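Local structure of cellulase (Soil metagenome, 5I2U) at residues P53-G58 / W273-K278; D82-V87 / S321-N326; C293-P298 / K312-L317. The protein probably hydrolyses the beta-1,4-glycosidic bonds of cellulose as a halotolerant glycosyl hydrolase family 5 enzyme with a TIM-barrel fold. All coordinates share one frame; numbering follows the deposited sequence.

Interaction 1 (P53-G58 / W273-K278); sequences PVVLRG and WMESRK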
ATOM      1  N   PRO A  53       4.212  11.933  15.007  1.00 45.58           N
ATOM      2  CA  PRO A  53       4.464  11.145  13.795  1.00 45.63           C
ATOM      3  C   PRO A  53       4.045   9.684  13.962  1.00 43.82           C
ATOM      4  O   PRO A  53       4.159   9.125  15.051  1.00 41.47           O
ATOM      5  CB  PRO A  53       5.991  11.234  13.614  1.00 47.53           C
ATOM      6  CG  PRO A  53       6.404  12.446  14.377  1.00 49.01           C
ATOM      7  CD  PRO A  53       5.461  12.508  15.544  1.00 47.52           C
ATOM      8  N   VAL A  54       3.507   9.110  12.896  1.00 46.54           N
ATOM      9  CA  VAL A  54       3.200   7.690  12.840  1.00 43.71           C
ATOM     10  C   VAL A  54       3.988   7.131  11.667  1.00 39.61           C
ATOM     11  O   VAL A  54       4.071   7.749  10.597  1.00 44.93           O
ATOM     12  CB  VAL A  54       1.686   7.427  12.635  1.00 44.15           C
ATOM     13  CG1 VAL A  54       1.396   5.933  12.509  1.00 42.89           C
ATOM     14  CG2 VAL A  54       0.885   8.005  13.785  1.00 43.56           C
ATOM     15  N   VAL A  55       4.564   5.961  11.891  1.00 36.92           N
ATOM     16  CA  VAL A  55       5.203   5.174  10.853  1.00 37.34           C
ATOM     17  C   VAL A  55       4.479   3.821  10.847  1.00 35.14           C
ATOM     18  O   VAL A  55       4.549   3.071  11.826  1.00 29.45           O
ATOM     19  CB  VAL A  55       6.703   4.997  11.136  1.00 35.63           C
ATOM     20  CG1 VAL A  55       7.369   4.231  10.009  1.00 36.95           C
ATOM     21  CG2 VAL A  55       7.362   6.356  11.325  1.00 37.82           C
ATOM     22  N   LEU A  56       3.774   3.536   9.755  1.00 30.02           N
ATOM     23  CA  LEU A  56       3.141   2.247   9.578  1.00 32.20           C
ATOM     24  C   LEU A  56       4.086   1.300   8.832  1.00 31.91           C
ATOM     25  O   LEU A  56       4.762   1.699   7.870  1.00 32.12           O
ATOM     26  CB  LEU A  56       1.831   2.394   8.821  1.00 34.97           C
ATOM     27  CG  LEU A  56       0.782   3.281   9.502  1.00 36.85           C
ATOM     28  CD1 LEU A  56      -0.387   3.498   8.566  1.00 36.92           C
ATOM     29  CD2 LEU A  56       0.305   2.700  10.827  1.00 37.92           C
ATOM     30  N   ARG A  57       4.156   0.063   9.316  1.00 32.74           N
ATOM     31  CA  ARG A  57       4.927  -1.004   8.680  1.00 35.14           C
ATOM     32  C   ARG A  57       4.050  -2.230   8.568  1.00 34.92           C
ATOM     33  O   ARG A  57       3.447  -2.653   9.549  1.00 31.61           O
ATOM     34  CB  ARG A  57       6.149  -1.350   9.517  1.00 37.65           C
ATOM     35  CG  ARG A  57       7.151  -0.214   9.655  1.00 40.03           C
ATOM     36  CD  ARG A  57       7.364   0.049  11.117  1.00 44.56           C
ATOM     37  NE  ARG A  57       8.269   1.150  11.402  1.00 42.62           N
ATOM     38  CZ  ARG A  57       8.327   1.772  12.578  1.00 41.79           C
ATOM     39  NH1 ARG A  57       7.552   1.389  13.597  1.00 38.67           N
ATOM     40  NH2 ARG A  57       9.178   2.784  12.743  1.00 40.68           N
ATOM     41  N   GLY A  58       3.956  -2.783   7.362  1.00 36.51           N
ATOM     42  CA  GLY A  58       3.166  -3.988   7.144  1.00 34.71           C
ATOM     43  C   GLY A  58       3.384  -4.657   5.796  1.00 31.82           C
ATOM     44  O   GLY A  58       4.445  -4.518   5.186  1.00 32.17           O
ATOM     45  N   TRP A 273      16.896   3.778   5.564  1.00 40.74           N
ATOM     46  CA  TRP A 273      16.627   5.090   4.991  1.00 43.70           C
ATOM     47  C   TRP A 273      15.191   5.541   5.290  1.00 46.43           C
ATOM     48  O   TRP A 273      14.976   6.662   5.735  1.00 47.84           O
ATOM     49  CB  TRP A 273      16.916   5.083   3.477  1.00 44.15           C
ATOM     50  CG  TRP A 273      16.348   6.242   2.750  1.00 46.12           C
ATOM     51  CD1 TRP A 273      16.832   7.514   2.732  1.00 47.23           C
ATOM     52  CD2 TRP A 273      15.180   6.240   1.919  1.00 46.38           C
ATOM     53  NE1 TRP A 273      16.037   8.309   1.940  1.00 48.39           N
ATOM     54  CE2 TRP A 273      15.014   7.551   1.430  1.00 46.05           C
ATOM     55  CE3 TRP A 273      14.250   5.256   1.549  1.00 43.42           C
ATOM     56  CZ2 TRP A 273      13.956   7.905   0.585  1.00 47.81           C
ATOM     57  CZ3 TRP A 273      13.205   5.600   0.714  1.00 42.34           C
ATOM     58  CH2 TRP A 273      13.063   6.916   0.237  1.00 45.91           C
ATOM     59  N   MET A 274      14.217   4.660   5.072  1.00 44.66           N
ATOM     60  CA  MET A 274      12.821   4.976   5.399  1.00 41.27           C
ATOM     61  C   MET A 274      12.589   5.239   6.893  1.00 36.95           C
ATOM     62  O   MET A 274      11.822   6.135   7.255  1.00 35.47           O
ATOM     63  CB  MET A 274      11.879   3.865   4.923  1.00 38.79           C
ATOM     64  CG  MET A 274      11.717   3.801   3.415  1.00 37.16           C
ATOM     65  SD  MET A 274      10.512   2.562   2.917  1.00 36.24           S
ATOM     66  CE  MET A 274      11.390   1.058   3.312  1.00 35.47           C
ATOM     67  N   GLU A 275      13.247   4.469   7.749  1.00 34.66           N
ATOM     68  CA  GLU A 275      13.064   4.620   9.186  1.00 36.80           C
ATOM     69  C   GLU A 275      13.618   5.963   9.687  1.00 41.73           C
ATOM     70  O   GLU A 275      12.991   6.595  10.531  1.00 41.13           O
ATOM     71  CB  GLU A 275      13.677   3.451   9.943  1.00 38.06           C
ATOM     72  CG  GLU A 275      12.968   2.118   9.707  1.00 44.54           C
ATOM     73  CD  GLU A 275      11.571   2.042  10.294  1.00 45.75           C
ATOM     74  OE1 GLU A 275      11.334   2.610  11.375  1.00 49.34           O
ATOM     75  OE2 GLU A 275      10.693   1.413   9.667  1.00 48.17           O
ATOM     76  N   SER A 276      14.752   6.410   9.138  1.00 42.32           N
ATOM     77  CA  SER A 276      15.318   7.711   9.498  1.00 44.91           C
ATOM     78  C   SER A 276      14.466   8.866   8.960  1.00 47.53           C
ATOM     79  O   SER A 276      14.383   9.904   9.599  1.00 45.14           O
ATOM     80  CB  SER A 276      16.781   7.840   9.047  1.00 42.49           C
ATOM     81  OG  SER A 276      16.889   8.088   7.661  1.00 46.73           O
ATOM     82  N   ARG A 277      13.820   8.665   7.804  1.00 51.14           N
ATOM     83  CA  ARG A 277      12.847   9.630   7.256  1.00 48.11           C
ATOM     84  C   ARG A 277      11.426   9.489   7.817  1.00 41.15           C
ATOM     85  O   ARG A 277      10.562  10.258   7.430  1.00 41.09           O
ATOM     86  CB  ARG A 277      12.752   9.519   5.721  1.00 51.38           C
ATOM     87  CG  ARG A 277      14.059   9.638   4.966  1.00 54.96           C
ATOM     88  CD  ARG A 277      14.656  11.021   5.050  1.00 59.38           C
ATOM     89  NE  ARG A 277      15.881  11.102   4.258  1.00 61.33           N
ATOM     90  CZ  ARG A 277      17.073  10.617   4.617  1.00 64.58           C
ATOM     91  NH1 ARG A 277      17.265  10.007   5.790  1.00 68.83           N
ATOM     92  NH2 ARG A 277      18.102  10.754   3.783  1.00 62.34           N
ATOM     93  N   LYS A 278      11.167   8.534   8.709  1.00 41.77           N
ATOM     94  CA  LYS A 278       9.798   8.249   9.193  1.00 44.72           C
ATOM     95  C   LYS A 278       8.775   8.051   8.054  1.00 41.38           C
ATOM     96  O   LYS A 278       7.647   8.532   8.131  1.00 44.83           O
ATOM     97  CB  LYS A 278       9.318   9.342  10.168  1.00 51.17           C
ATOM     98  CG  LYS A 278      10.116   9.427  11.467  1.00 56.48           C
ATOM     99  CD  LYS A 278       9.303  10.032  12.607  1.00 55.39           C
ATOM    100  CE  LYS A 278      10.092  10.075  13.912  1.00 56.38           C
ATOM    101  NZ  LYS A 278      11.248  11.014  13.827  1.00 57.63           N
TER
HETATM  102  O   HOH W   1       5.158   7.669   7.880  1.00 40.41           O
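Arg57 and Glu275 meet from opposite directions and form a side-on salt bridge, two guanidinium nitrogens each gripping one carboxylate oxygen. NE of Arg57 donates to OE2 of Glu275 at 3.0 Å and NH2 of Arg57 donates to OE1 of Glu275 at 2.6 Å, both oxygens using their syn lone pairs. The fit is not flat, since the two planes are turned 31° against each other. The bend of the Glu275 chain at chi2 (-68°) carries the carboxylate across to the arginine. Both groups have further partners: NH1 of Arg57 donates to OD1 of Asn326, and OE2 of Glu275 also accepts from NE1 of Trp281. CB of Val55 lies against one face of the guanidinium. Beyond the salt bridge, CG2 of Val55 packs 3.8 Å from both CA and CB of Lys278, while CD of Lys278 rests 3.7 Å from CB of Pro53. One water bridges the two backbones, 2.9 Å from O of Val54 and 2.6 Å from O of Lys278. Lys278, with positive phi, closes helix 264-276 in a Schellman motif, and the whole contact seats that helix end beside the entry to strand 57-61, the first strand of the TIM barrel.

Interaction 2 (D82-V87 / S321-N326); sequences DWKCTV and SIRNAN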
ATOM      1  N   ASP A  82       1.150 -12.099  14.546  1.00 35.74           N
ATOM      2  CA  ASP A  82       2.457 -12.750  14.441  1.00 33.10           C
ATOM      3  C   ASP A  82       3.514 -11.913  13.699  1.00 35.09           C
ATOM      4  O   ASP A  82       4.675 -11.878  14.134  1.00 35.55           O
ATOM      5  CB  ASP A  82       2.315 -14.109  13.775  1.00 32.93           C
ATOM      6  CG  ASP A  82       3.620 -14.865  13.727  1.00 31.52           C
ATOM      7  OD1 ASP A  82       4.188 -15.141  14.801  1.00 30.88           O
ATOM      8  OD2 ASP A  82       4.090 -15.160  12.612  1.00 29.52           O
ATOM      9  N   TRP A  83       3.130 -11.264  12.590  1.00 33.24           N
ATOM     10  CA  TRP A  83       4.075 -10.409  11.821  1.00 34.61           C
ATOM     11  C   TRP A  83       4.155  -8.982  12.380  1.00 34.49           C
ATOM     12  O   TRP A  83       5.058  -8.231  12.021  1.00 37.85           O
ATOM     13  CB  TRP A  83       3.711 -10.350  10.327  1.00 31.29           C
ATOM     14  CG  TRP A  83       3.983 -11.602   9.558  1.00 30.08           C
ATOM     15  CD1 TRP A  83       3.955 -12.884  10.028  1.00 28.61           C
ATOM     16  CD2 TRP A  83       4.294 -11.691   8.167  1.00 29.83           C
ATOM     17  NE1 TRP A  83       4.249 -13.762   9.025  1.00 30.26           N
ATOM     18  CE2 TRP A  83       4.458 -13.060   7.865  1.00 30.75           C
ATOM     19  CE3 TRP A  83       4.442 -10.749   7.143  1.00 29.13           C
ATOM     20  CZ2 TRP A  83       4.767 -13.513   6.571  1.00 29.59           C
ATOM     21  CZ3 TRP A  83       4.770 -11.192   5.866  1.00 30.64           C
ATOM     22  CH2 TRP A  83       4.924 -12.571   5.588  1.00 30.23           C
ATOM     23  N   LYS A  84       3.213  -8.628  13.249  1.00 35.86           N
ATOM     24  CA  LYS A  84       3.112  -7.286  13.836  1.00 39.70           C
ATOM     25  C   LYS A  84       2.842  -6.202  12.792  1.00 38.27           C
ATOM     26  O   LYS A  84       3.293  -5.070  12.948  1.00 34.85           O
ATOM     27  CB  LYS A  84       4.346  -6.938  14.692  1.00 43.05           C
ATOM     28  CG  LYS A  84       4.730  -7.988  15.721  1.00 47.74           C
ATOM     29  CD  LYS A  84       3.655  -8.185  16.775  1.00 51.85           C
ATOM     30  CE  LYS A  84       4.175  -9.076  17.906  1.00 56.41           C
ATOM     31  NZ  LYS A  84       3.077  -9.610  18.754  1.00 53.11           N
ATOM     32  N   CYS A  85       2.079  -6.539  11.749  1.00 35.32           N
ATOM     33  CA  CYS A  85       1.659  -5.536  10.784  1.00 33.82           C
ATOM     34  C   CYS A  85       0.754  -4.520  11.479  1.00 33.03           C
ATOM     35  O   CYS A  85      -0.168  -4.888  12.226  1.00 31.39           O
ATOM     36  CB  CYS A  85       0.928  -6.163   9.592  1.00 32.87           C
ATOM     37  SG  CYS A  85       1.948  -7.263   8.579  1.00 33.42           S
ATOM     38  N   THR A  86       1.074  -3.246  11.277  1.00 30.66           N
ATOM     39  CA  THR A  86       0.231  -2.133  11.692  1.00 30.74           C
ATOM     40  C   THR A  86      -0.599  -1.633  10.529  1.00 33.13           C
ATOM     41  O   THR A  86      -1.508  -0.813  10.722  1.00 35.01           O
ATOM     42  CB  THR A  86       1.077  -0.978  12.281  1.00 34.13           C
ATOM     43  OG1 THR A  86       2.182  -0.663  11.407  1.00 36.92           O
ATOM     44  CG2 THR A  86       1.617  -1.380  13.644  1.00 34.49           C
ATOM     45  N   VAL A  87      -0.265  -2.095   9.317  1.00 32.10           N
ATOM     46  CA  VAL A  87      -1.054  -1.838   8.138  1.00 30.71           C
ATOM     47  C   VAL A  87      -1.137  -3.110   7.273  1.00 30.52           C
ATOM     48  O   VAL A  87      -0.221  -3.918   7.257  1.00 30.59           O
ATOM     49  CB  VAL A  87      -0.494  -0.625   7.335  1.00 31.18           C
ATOM     50  CG1 VAL A  87       0.854  -0.933   6.703  1.00 31.52           C
ATOM     51  CG2 VAL A  87      -1.488  -0.166   6.274  1.00 31.43           C
ATOM     52  N   SER A 321      11.778  -7.890   9.470  1.00 33.03           N
ATOM     53  CA  SER A 321      11.828  -6.448   9.248  1.00 33.35           C
ATOM     54  C   SER A 321      10.672  -5.741   9.934  1.00 34.45           C
ATOM     55  O   SER A 321      10.865  -4.720  10.598  1.00 35.93           O
ATOM     56  CB  SER A 321      11.808  -6.115   7.741  1.00 35.13           C
ATOM     57  OG  SER A 321      13.072  -6.323   7.124  1.00 33.58           O
ATOM     58  N   ILE A 322       9.471  -6.286   9.783  1.00 31.88           N
ATOM     59  CA  ILE A 322       8.289  -5.654  10.343  1.00 33.89           C
ATOM     60  C   ILE A 322       8.272  -5.797  11.863  1.00 32.65           C
ATOM     61  O   ILE A 322       7.921  -4.851  12.557  1.00 33.86           O
ATOM     62  CB  ILE A 322       6.978  -6.196   9.709  1.00 33.18           C
ATOM     63  CG1 ILE A 322       6.945  -5.868   8.222  1.00 33.41           C
ATOM     64  CG2 ILE A 322       5.741  -5.587  10.369  1.00 32.57           C
ATOM     65  CD1 ILE A 322       5.952  -6.687   7.434  1.00 37.48           C
ATOM     66  N   ARG A 323       8.630  -6.974  12.360  1.00 34.77           N
ATOM     67  CA  ARG A 323       8.614  -7.259  13.809  1.00 38.03           C
ATOM     68  C   ARG A 323       9.616  -6.434  14.621  1.00 40.14           C
ATOM     69  O   ARG A 323       9.294  -5.992  15.718  1.00 41.27           O
ATOM     70  CB  ARG A 323       8.864  -8.743  14.078  1.00 36.99           C
ATOM     71  CG  ARG A 323       7.647  -9.617  13.874  1.00 37.36           C
ATOM     72  CD  ARG A 323       8.041 -11.078  13.988  1.00 38.82           C
ATOM     73  NE  ARG A 323       8.533 -11.357  15.331  1.00 40.43           N
ATOM     74  CZ  ARG A 323       7.778 -11.614  16.409  1.00 41.39           C
ATOM     75  NH1 ARG A 323       6.444 -11.686  16.339  1.00 39.69           N
ATOM     76  NH2 ARG A 323       8.380 -11.820  17.582  1.00 40.65           N
ATOM     77  N   ASN A 324      10.816  -6.233  14.079  1.00 43.08           N
ATOM     78  CA  ASN A 324      11.853  -5.493  14.787  1.00 47.79           C
ATOM     79  C   ASN A 324      11.557  -3.976  14.770  1.00 51.30           C
ATOM     80  O   ASN A 324      11.744  -3.293  15.778  1.00 57.01           O
ATOM     81  CB  ASN A 324      13.265  -5.940  14.326  1.00 52.33           C
ATOM     82  CG  ASN A 324      14.241  -4.785  14.099  1.00 57.00           C
ATOM     83  OD1 ASN A 324      14.087  -3.998  13.164  1.00 59.33           O
ATOM     84  ND2 ASN A 324      15.279  -4.714  14.927  1.00 57.95           N
ATOM     85  N   ALA A 325      11.058  -3.467  13.643  1.00 53.69           N
ATOM     86  CA  ALA A 325      10.584  -2.078  13.543  1.00 53.58           C
ATOM     87  C   ALA A 325       9.389  -1.791  14.474  1.00 50.84           C
ATOM     88  O   ALA A 325       9.370  -0.759  15.128  1.00 46.81           O
ATOM     89  CB  ALA A 325      10.228  -1.747  12.098  1.00 57.59           C
ATOM     90  N   ASN A 326       8.408  -2.701  14.519  1.00 50.33           N
ATOM     91  CA  ASN A 326       7.278  -2.628  15.469  1.00 52.59           C
ATOM     92  C   ASN A 326       7.522  -3.490  16.702  1.00 54.51           C
ATOM     93  O   ASN A 326       6.658  -3.604  17.562  1.00 53.89           O
ATOM     94  CB  ASN A 326       5.965  -3.077  14.814  1.00 52.48           C
ATOM     95  CG  ASN A 326       5.577  -2.223  13.620  1.00 52.17           C
ATOM     96  OD1 ASN A 326       5.843  -1.015  13.588  1.00 51.04           O
ATOM     97  ND2 ASN A 326       4.915  -2.839  12.643  1.00 47.15           N
TER
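Arg323 lays its side chain along the backbone that follows helix 73-81, ending on the carbonyl of Asp82. From CB the chain reaches CG, which lies 3.5 Å from O of Trp83 and has CG of Lys84 as a further neighbour. CD of Arg323 comes within 3.5 Å of O of Asp82, and a bend at chi3 (63°) then turns the guanidinium so that its edge faces this same oxygen. NH1 of Arg323 carries the bond, donating to O of Asp82 at 2.8 Å with an N-H...O angle of 155°, the acceptor lying in the guanidinium plane. CE of Lys84 approaches NH1 obliquely. With an alanine here, O of Asp82 would probably lose this donor and the aliphatic part of Lys84 its cover. In the TIM barrel residues 82-86 link helix 73-81 to strand 87-93, and the closing helix 313-325 packs its last turn on them. There Ile322 turns inward, its CG2 sitting 3.2 Å from O of Trp83, while its CD1 touches CE3 of Trp83 and SG of Cys85. The carboxylate of Asp82 is engaged by Arg319, one turn before Arg323. At the last modelled residue, Asn326, ND2 donates to O of Lys84 at 2.8 Å, nearly along the C=O axis, with the methyl CG2 of Thr86 3.7 Å from the same nitrogen.

Interaction 3 (C293-P298 / K312-L317); sequences CSMLLP and KPWGKL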
ATOM      1  N   CYS A 293       9.441 -12.503  -4.873  1.00 33.83           N
ATOM      2  CA  CYS A 293       8.574 -11.595  -4.095  1.00 33.88           C
ATOM      3  C   CYS A 293       7.353 -12.252  -3.396  1.00 31.95           C
ATOM      4  O   CYS A 293       6.701 -11.589  -2.590  1.00 26.40           O
ATOM      5  CB  CYS A 293       8.079 -10.421  -4.955  1.00 35.88           C
ATOM      6  SG  CYS A 293       6.622 -10.780  -5.984  1.00 39.60           S
ATOM      7  N   SER A 294       7.049 -13.524  -3.684  1.00 30.05           N
ATOM      8  CA  SER A 294       5.896 -14.217  -3.050  1.00 30.28           C
ATOM      9  C   SER A 294       6.406 -14.774  -1.745  1.00 31.71           C
ATOM     10  O   SER A 294       7.306 -15.618  -1.743  1.00 35.32           O
ATOM     11  CB  SER A 294       5.349 -15.352  -3.931  1.00 29.93           C
ATOM     12  OG  SER A 294       4.275 -14.908  -4.749  1.00 29.23           O
ATOM     13  N   MET A 295       5.856 -14.307  -0.632  1.00 32.83           N
ATOM     14  CA  MET A 295       6.445 -14.591   0.702  1.00 31.16           C
ATOM     15  C   MET A 295       6.225 -16.008   1.252  1.00 32.35           C
ATOM     16  O   MET A 295       6.921 -16.402   2.193  1.00 32.96           O
ATOM     17  CB  MET A 295       5.914 -13.588   1.721  1.00 30.26           C
ATOM     18  CG  MET A 295       6.350 -12.158   1.458  1.00 32.16           C
ATOM     19  SD  MET A 295       5.460 -10.950   2.465  1.00 33.21           S
ATOM     20  CE  MET A 295       6.006  -9.441   1.659  1.00 34.18           C
ATOM     21  N   LEU A 296       5.251 -16.748   0.706  1.00 31.54           N
ATOM     22  CA  LEU A 296       4.824 -18.041   1.276  1.00 30.72           C
ATOM     23  C   LEU A 296       4.961 -19.202   0.295  1.00 29.42           C
ATOM     24  O   LEU A 296       4.864 -19.020  -0.905  1.00 27.97           O
ATOM     25  CB  LEU A 296       3.359 -17.959   1.705  1.00 30.66           C
ATOM     26  CG  LEU A 296       2.986 -16.868   2.715  1.00 31.87           C
ATOM     27  CD1 LEU A 296       1.468 -16.739   2.811  1.00 31.01           C
ATOM     28  CD2 LEU A 296       3.601 -17.158   4.075  1.00 31.04           C
ATOM     29  N   LEU A 297       5.169 -20.401   0.825  1.00 32.06           N
ATOM     30  CA  LEU A 297       5.075 -21.626   0.019  1.00 32.36           C
ATOM     31  C   LEU A 297       3.602 -21.983  -0.229  1.00 30.75           C
ATOM     32  O   LEU A 297       2.757 -21.686   0.606  1.00 27.34           O
ATOM     33  CB  LEU A 297       5.744 -22.803   0.723  1.00 33.00           C
ATOM     34  CG  LEU A 297       7.246 -22.726   0.942  1.00 34.62           C
ATOM     35  CD1 LEU A 297       7.724 -24.034   1.554  1.00 33.97           C
ATOM     36  CD2 LEU A 297       8.001 -22.447  -0.353  1.00 37.53           C
ATOM     37  N   PRO A 298       3.294 -22.611  -1.383  1.00 28.29           N
ATOM     38  CA  PRO A 298       1.916 -23.040  -1.668  1.00 28.08           C
ATOM     39  C   PRO A 298       1.282 -23.927  -0.604  1.00 26.89           C
ATOM     40  O   PRO A 298       0.086 -23.882  -0.426  1.00 26.84           O
ATOM     41  CB  PRO A 298       2.062 -23.789  -2.994  1.00 29.77           C
ATOM     42  CG  PRO A 298       3.186 -23.063  -3.672  1.00 29.20           C
ATOM     43  CD  PRO A 298       4.141 -22.671  -2.594  1.00 27.68           C
ATOM     44  N   LYS A 312       8.952 -18.209   2.732  1.00 28.96           N
ATOM     45  CA  LYS A 312      10.025 -18.086   1.772  1.00 31.72           C
ATOM     46  C   LYS A 312      11.101 -17.161   2.376  1.00 31.80           C
ATOM     47  O   LYS A 312      10.813 -16.412   3.312  1.00 32.25           O
ATOM     48  CB  LYS A 312       9.500 -17.511   0.458  1.00 30.96           C
ATOM     49  CG  LYS A 312       8.621 -18.462  -0.345  1.00 32.46           C
ATOM     50  CD  LYS A 312       9.413 -19.241  -1.393  1.00 34.13           C
ATOM     51  CE  LYS A 312       9.776 -18.395  -2.603  1.00 34.56           C
ATOM     52  NZ  LYS A 312       8.577 -18.079  -3.437  1.00 38.12           N
ATOM     53  N   PRO A 313      12.332 -17.202   1.837  1.00 32.18           N
ATOM     54  CA  PRO A 313      13.384 -16.275   2.278  1.00 30.75           C
ATOM     55  C   PRO A 313      12.928 -14.806   2.395  1.00 29.56           C
ATOM     56  O   PRO A 313      13.157 -14.172   3.427  1.00 30.80           O
ATOM     57  CB  PRO A 313      14.448 -16.420   1.198  1.00 32.41           C
ATOM     58  CG  PRO A 313      14.260 -17.791   0.645  1.00 32.39           C
ATOM     59  CD  PRO A 313      12.809 -18.129   0.794  1.00 30.68           C
ATOM     60  N   TRP A 314      12.249 -14.300   1.365  1.00 30.44           N
ATOM     61  CA  TRP A 314      11.653 -12.949   1.398  1.00 30.98           C
ATOM     62  C   TRP A 314      10.554 -12.804   2.461  1.00 28.96           C
ATOM     63  O   TRP A 314      10.394 -11.733   3.047  1.00 28.87           O
ATOM     64  CB  TRP A 314      11.157 -12.562  -0.003  1.00 31.39           C
ATOM     65  CG  TRP A 314      10.341 -11.313  -0.097  1.00 33.95           C
ATOM     66  CD1 TRP A 314       9.142 -11.201  -0.691  1.00 35.89           C
ATOM     67  CD2 TRP A 314      10.647 -10.013   0.438  1.00 35.29           C
ATOM     68  NE1 TRP A 314       8.667  -9.922  -0.594  1.00 36.56           N
ATOM     69  CE2 TRP A 314       9.576  -9.166   0.095  1.00 36.06           C
ATOM     70  CE3 TRP A 314      11.731  -9.480   1.158  1.00 38.95           C
ATOM     71  CZ2 TRP A 314       9.534  -7.819   0.461  1.00 35.13           C
ATOM     72  CZ3 TRP A 314      11.703  -8.132   1.509  1.00 35.60           C
ATOM     73  CH2 TRP A 314      10.605  -7.321   1.162  1.00 36.88           C
ATOM     74  N   GLY A 315       9.813 -13.883   2.712  1.00 30.71           N
ATOM     75  CA  GLY A 315       8.831 -13.935   3.799  1.00 29.22           C
ATOM     76  C   GLY A 315       9.471 -13.752   5.163  1.00 29.84           C
ATOM     77  O   GLY A 315       9.020 -12.926   5.958  1.00 30.08           O
ATOM     78  N   LYS A 316      10.527 -14.515   5.422  1.00 28.86           N
ATOM     79  CA  LYS A 316      11.269 -14.396   6.670  1.00 30.20           C
ATOM     80  C   LYS A 316      11.857 -12.996   6.867  1.00 30.40           C
ATOM     81  O   LYS A 316      11.772 -12.425   7.964  1.00 33.02           O
ATOM     82  CB  LYS A 316      12.388 -15.447   6.734  1.00 29.91           C
ATOM     83  CG  LYS A 316      11.910 -16.883   6.901  1.00 29.84           C
ATOM     84  CD  LYS A 316      13.097 -17.831   7.042  1.00 31.37           C
ATOM     85  CE  LYS A 316      12.682 -19.261   7.361  1.00 32.73           C
ATOM     86  NZ  LYS A 316      12.213 -19.980   6.137  1.00 32.83           N
ATOM     87  N   LEU A 317      12.481 -12.477   5.815  1.00 31.23           N
ATOM     88  CA  LEU A 317      13.079 -11.153   5.843  1.00 33.61           C
ATOM     89  C   LEU A 317      12.033 -10.049   6.077  1.00 35.28           C
ATOM     90  O   LEU A 317      12.284  -9.096   6.832  1.00 33.06           O
ATOM     91  CB  LEU A 317      13.829 -10.903   4.534  1.00 37.11           C
ATOM     92  CG  LEU A 317      14.569  -9.577   4.378  1.00 41.49           C
ATOM     93  CD1 LEU A 317      15.549  -9.377   5.522  1.00 44.82           C
ATOM     94  CD2 LEU A 317      15.292  -9.539   3.040  1.00 43.81           C
TER
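Lys312 and Met295 are joined where the loop after the last barrel strand, 281-286, leads into the C-terminal helix 313-325 of the TIM barrel. Lys312 occupies the N-cap position, and its backbone N donates to O of Met295 at 2.8 Å from above the carbonyl plane. The buried side is dense. CA of Gly315 lies 3.5 Å from that same oxygen of Met295 in a CA-H...O contact, and the two backbones come to 4.0 Å between CA of Met295 and CA of Gly315; the glycine leaves room for O of Met295 beside its CA. The extended chain of Met295 slants across the indole of Trp314, with CG of Met295 3.7 Å from CD1 of Trp314 and CE of Met295 3.5 Å from NE1 of Trp314, and its sulfur makes an oblique Met-aromatic contact with the five-membered ring. NE1 of Trp314 is hydrogen-bonded to the carbonyl of Trp284, while Trp267 meets the indole edge to face.

Toward the outer side the packing thins. CD2 of the partly exposed Leu297 rests 3.7 Å from CD of Lys312. Bends at chi2, chi3 and chi4 fold the lysine back on the loop, where its NZ donates to O of Ser294 at 3.2 Å and also to O of Glu291. Back on the buried side, with CG of Trp314 placed anti to the backbone N (chi1 171°), the indole brings its CD1 edge to 3.1 Å from O of Cys293, which lies in the ring plane.

Overall arrangement
From the N terminus, the chain first passes 53-58, leading into the first barrel strand, and then 82-87, the turn between helix 73-81 and the second strand. Interaction 1 closes at 273-278, after most of the barrel has been laid down, so it joins the start of the first strand to the end of the helix between the seventh and eighth strands. Interaction 2 closes only at the modelled C terminus, and its segments alternate with those of interaction 1: the two cross and meet where Arg57 contacts Thr86 and Asn326. Interaction 3 is a short local closure within the span of interaction 2, sharing helix 313-325 with it, and Trp83 packs against Met295 between them. Interactions 1 and 3 follow in series without touching.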